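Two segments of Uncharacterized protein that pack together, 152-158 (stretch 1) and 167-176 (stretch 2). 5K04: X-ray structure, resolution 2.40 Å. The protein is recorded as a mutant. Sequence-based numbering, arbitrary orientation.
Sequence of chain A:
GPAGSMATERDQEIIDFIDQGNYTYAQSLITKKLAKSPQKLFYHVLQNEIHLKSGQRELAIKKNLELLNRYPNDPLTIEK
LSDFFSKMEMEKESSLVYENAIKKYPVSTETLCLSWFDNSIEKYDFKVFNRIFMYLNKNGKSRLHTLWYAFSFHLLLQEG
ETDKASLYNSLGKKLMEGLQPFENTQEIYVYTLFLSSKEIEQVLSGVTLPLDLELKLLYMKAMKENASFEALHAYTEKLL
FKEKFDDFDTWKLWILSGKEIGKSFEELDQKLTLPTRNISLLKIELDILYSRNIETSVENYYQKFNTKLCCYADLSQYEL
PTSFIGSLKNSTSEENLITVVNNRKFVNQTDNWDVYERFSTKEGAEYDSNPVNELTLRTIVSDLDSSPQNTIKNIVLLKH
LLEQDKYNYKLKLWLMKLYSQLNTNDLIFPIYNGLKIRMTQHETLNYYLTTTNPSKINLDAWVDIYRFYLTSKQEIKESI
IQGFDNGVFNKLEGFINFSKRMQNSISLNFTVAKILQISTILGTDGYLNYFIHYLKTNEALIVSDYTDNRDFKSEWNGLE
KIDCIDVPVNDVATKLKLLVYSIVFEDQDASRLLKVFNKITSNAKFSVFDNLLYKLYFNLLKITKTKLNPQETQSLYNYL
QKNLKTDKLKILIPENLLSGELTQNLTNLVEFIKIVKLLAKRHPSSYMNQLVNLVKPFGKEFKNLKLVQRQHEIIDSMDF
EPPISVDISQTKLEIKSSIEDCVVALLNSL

Stretch 1, residues 152-158: SFHLLLQ
Stretch 2, residues 167-176: LYNSLGKKLM

Phe-153 is the centre of the contact. Its side chain is a knob in a hole formed by Tyr-168, Leu-171, Gly-172 and Leu-175. Chi1 is -81° (m) and chi2 is -70°. Leu-171 CB lies over one face of the ring, 4.0 Å from the centroid of Phe-153 and 19° off the normal, a CH-pi contact. Phe-153 CE1 is 3.7 Å from Leu-171 CD1, and Phe-153 CE2 is 3.8 Å from Leu-175 CD1. Both leucines are m,t. Gly-172 has no side chain; an ideal CB there would lie 3.5 Å from Phe-153 CB, a tight distance for two carbons. Phe-153 CD2 is 4.1 Å from Gly-172 N.

Tyr-168 (chi1 -70°, chi2 -14°) extends the apolar patch. Its ring meets that of Phe-153 obliquely, with centroids 5.9 Å apart and planes at 47°. Leu-156 (m,t) places CD1 over one face of the tyrosine, 4.0 Å from the Tyr-168 ring centroid, a second CH-pi contact. Leu-157 (m,t) starts sideways, but its end comes nearer: Leu-157 CD2 is 3.9 Å from Tyr-168 CB.

Most residues are helical, with phi/psi near -65/-40; psi is -23° at Ser-152 and -21° at Leu-157. Residues 152-157 and 167-176 run nearly antiparallel, at 159°, with axes 9.0 Å apart at closest approach. The register is marked by Phe-153 CA and Tyr-168 CA, 5.6 Å apart. Each helix carries its own i to i+4 bonds, such as Leu-157 N to Phe-153 O (3.0 Å) and Gly-172 N to Tyr-168 O (3.1 Å). Gln-158 has phi/psi -85/17.

At the polar edge, Asn-169 (chi1 -160°, chi2 82°) points its CB away, yet its OD1 is 3.7 Å from Leu-157 CD1. This is van der Waals contact. Asn-169 ND2 is hydrogen-bonded elsewhere in the structure. No hydrogen bond crosses between the stretches. The contact is mostly apolar packing; it buries 389 Å² in all, both sides summed.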

# COMPACT_ATOMS: atom_id res chain seq x y z
N SER A 152 6.02 -23.68 7.12
CA SER A 152 6.49 -22.81 8.19
C SER A 152 8.01 -22.81 8.28
O SER A 152 8.58 -21.85 8.81
CB SER A 152 5.87 -23.23 9.53
OG SER A 152 6.38 -24.47 9.99
N PHE A 153 8.67 -23.87 7.79
CA PHE A 153 10.14 -23.89 7.78
C PHE A 153 10.69 -22.95 6.72
O PHE A 153 11.74 -22.32 6.93
CB PHE A 153 10.65 -25.30 7.54
CG PHE A 153 10.66 -26.15 8.76
CD1 PHE A 153 11.56 -25.90 9.79
CD2 PHE A 153 9.74 -27.18 8.92
CE1 PHE A 153 11.55 -26.67 10.95
CE2 PHE A 153 9.73 -27.96 10.07
CZ PHE A 153 10.64 -27.70 11.09
N HIS A 154 10.01 -22.85 5.59
CA HIS A 154 10.33 -21.83 4.60
C HIS A 154 10.15 -20.43 5.17
O HIS A 154 10.99 -19.55 4.96
CB HIS A 154 9.44 -22.00 3.37
CG HIS A 154 9.42 -20.79 2.51
ND1 HIS A 154 10.54 -20.34 1.83
CD2 HIS A 154 8.44 -19.90 2.22
CE1 HIS A 154 10.24 -19.25 1.15
NE2 HIS A 154 8.97 -18.96 1.38
N LEU A 155 9.03 -20.19 5.87
CA LEU A 155 8.79 -18.89 6.51
C LEU A 155 9.95 -18.51 7.42
O LEU A 155 10.42 -17.37 7.39
CB LEU A 155 7.49 -18.92 7.29
CG LEU A 155 6.20 -19.04 6.48
CD1 LEU A 155 5.02 -18.89 7.44
CD2 LEU A 155 6.13 -17.97 5.35
N LEU A 156 10.40 -19.47 8.24
CA LEU A 156 11.53 -19.24 9.15
C LEU A 156 12.80 -18.93 8.38
O LEU A 156 13.54 -18.01 8.73
CB LEU A 156 11.76 -20.48 10.02
CG LEU A 156 10.93 -20.70 11.26
CD1 LEU A 156 11.27 -22.07 11.84
CD2 LEU A 156 11.19 -19.58 12.26
N LEU A 157 13.06 -19.71 7.32
CA LEU A 157 14.24 -19.50 6.48
C LEU A 157 14.30 -18.09 5.91
O LEU A 157 15.38 -17.64 5.51
CB LEU A 157 14.25 -20.51 5.34
CG LEU A 157 14.72 -21.90 5.72
CD1 LEU A 157 14.44 -22.89 4.61
CD2 LEU A 157 16.20 -21.83 6.04
N GLN A 158 13.16 -17.40 5.86
CA GLN A 158 13.08 -16.05 5.33
C GLN A 158 13.43 -15.01 6.38
O GLN A 158 13.10 -13.84 6.22
CB GLN A 158 11.67 -15.77 4.76
CG GLN A 158 11.23 -16.71 3.65
CD GLN A 158 12.28 -16.88 2.61
OE1 GLN A 158 12.83 -17.97 2.43
NE2 GLN A 158 12.65 -15.79 1.98
N LEU A 167 19.34 -27.06 8.93
CA LEU A 167 18.38 -27.90 9.63
C LEU A 167 16.96 -27.63 9.15
O LEU A 167 16.20 -28.57 8.86
CB LEU A 167 18.48 -27.66 11.13
CG LEU A 167 17.38 -28.29 11.97
CD1 LEU A 167 17.58 -29.78 12.07
CD2 LEU A 167 17.38 -27.65 13.35
N TYR A 168 16.58 -26.35 9.09
CA TYR A 168 15.23 -25.97 8.68
C TYR A 168 14.92 -26.48 7.28
O TYR A 168 13.80 -26.93 7.00
CB TYR A 168 15.07 -24.45 8.74
CG TYR A 168 15.06 -23.83 10.14
CD1 TYR A 168 14.91 -24.60 11.27
CD2 TYR A 168 15.17 -22.45 10.30
CE1 TYR A 168 14.88 -24.03 12.54
CE2 TYR A 168 15.14 -21.87 11.56
CZ TYR A 168 15.00 -22.66 12.67
OH TYR A 168 14.98 -22.08 13.92
N ASN A 169 15.90 -26.42 6.40
CA ASN A 169 15.70 -26.85 5.02
C ASN A 169 15.58 -28.36 4.94
O ASN A 169 14.79 -28.88 4.13
CB ASN A 169 16.85 -26.36 4.17
CG ASN A 169 16.51 -26.35 2.74
OD1 ASN A 169 15.87 -25.40 2.25
ND2 ASN A 169 16.85 -27.43 2.04
N SER A 170 16.35 -29.08 5.76
CA SER A 170 16.30 -30.54 5.78
C SER A 170 14.99 -31.04 6.36
O SER A 170 14.46 -32.07 5.92
CB SER A 170 17.48 -31.08 6.58
OG SER A 170 17.17 -32.36 7.10
N LEU A 171 14.46 -30.35 7.38
CA LEU A 171 13.21 -30.80 7.99
C LEU A 171 12.03 -30.54 7.06
O LEU A 171 11.09 -31.35 7.00
CB LEU A 171 13.00 -30.11 9.35
CG LEU A 171 13.95 -30.48 10.50
CD1 LEU A 171 13.81 -29.50 11.62
CD2 LEU A 171 13.72 -31.91 11.03
N GLY A 172 12.04 -29.42 6.34
CA GLY A 172 10.94 -29.14 5.43
C GLY A 172 10.94 -30.07 4.23
O GLY A 172 9.89 -30.56 3.81
N LYS A 173 12.13 -30.32 3.67
CA LYS A 173 12.26 -31.23 2.54
C LYS A 173 11.76 -32.62 2.90
O LYS A 173 11.01 -33.24 2.13
CB LYS A 173 13.73 -31.28 2.10
CG LYS A 173 13.96 -32.07 0.83
CD LYS A 173 15.38 -32.58 0.71
CE LYS A 173 16.29 -31.60 -0.00
NZ LYS A 173 17.61 -32.24 -0.30
N LYS A 174 12.15 -33.11 4.07
CA LYS A 174 11.81 -34.47 4.47
C LYS A 174 10.32 -34.61 4.78
O LYS A 174 9.72 -35.65 4.51
CB LYS A 174 12.68 -34.85 5.67
CG LYS A 174 12.24 -36.07 6.45
CD LYS A 174 13.10 -36.21 7.70
CE LYS A 174 13.14 -34.90 8.50
NZ LYS A 174 14.14 -34.93 9.62
N LEU A 175 9.71 -33.57 5.36
CA LEU A 175 8.26 -33.57 5.56
C LEU A 175 7.51 -33.66 4.24
O LEU A 175 6.52 -34.39 4.13
CB LEU A 175 7.83 -32.30 6.29
CG LEU A 175 8.16 -32.23 7.78
CD1 LEU A 175 8.07 -30.80 8.24
CD2 LEU A 175 7.20 -33.13 8.54
N MET A 176 7.97 -32.91 3.24
CA MET A 176 7.32 -32.92 1.93
C MET A 176 7.54 -34.25 1.21
O MET A 176 6.62 -34.80 0.61
CB MET A 176 7.81 -31.73 1.08
CG MET A 176 7.28 -30.33 1.58
SD MET A 176 5.55 -30.29 1.92
CE MET A 176 5.06 -30.81 0.31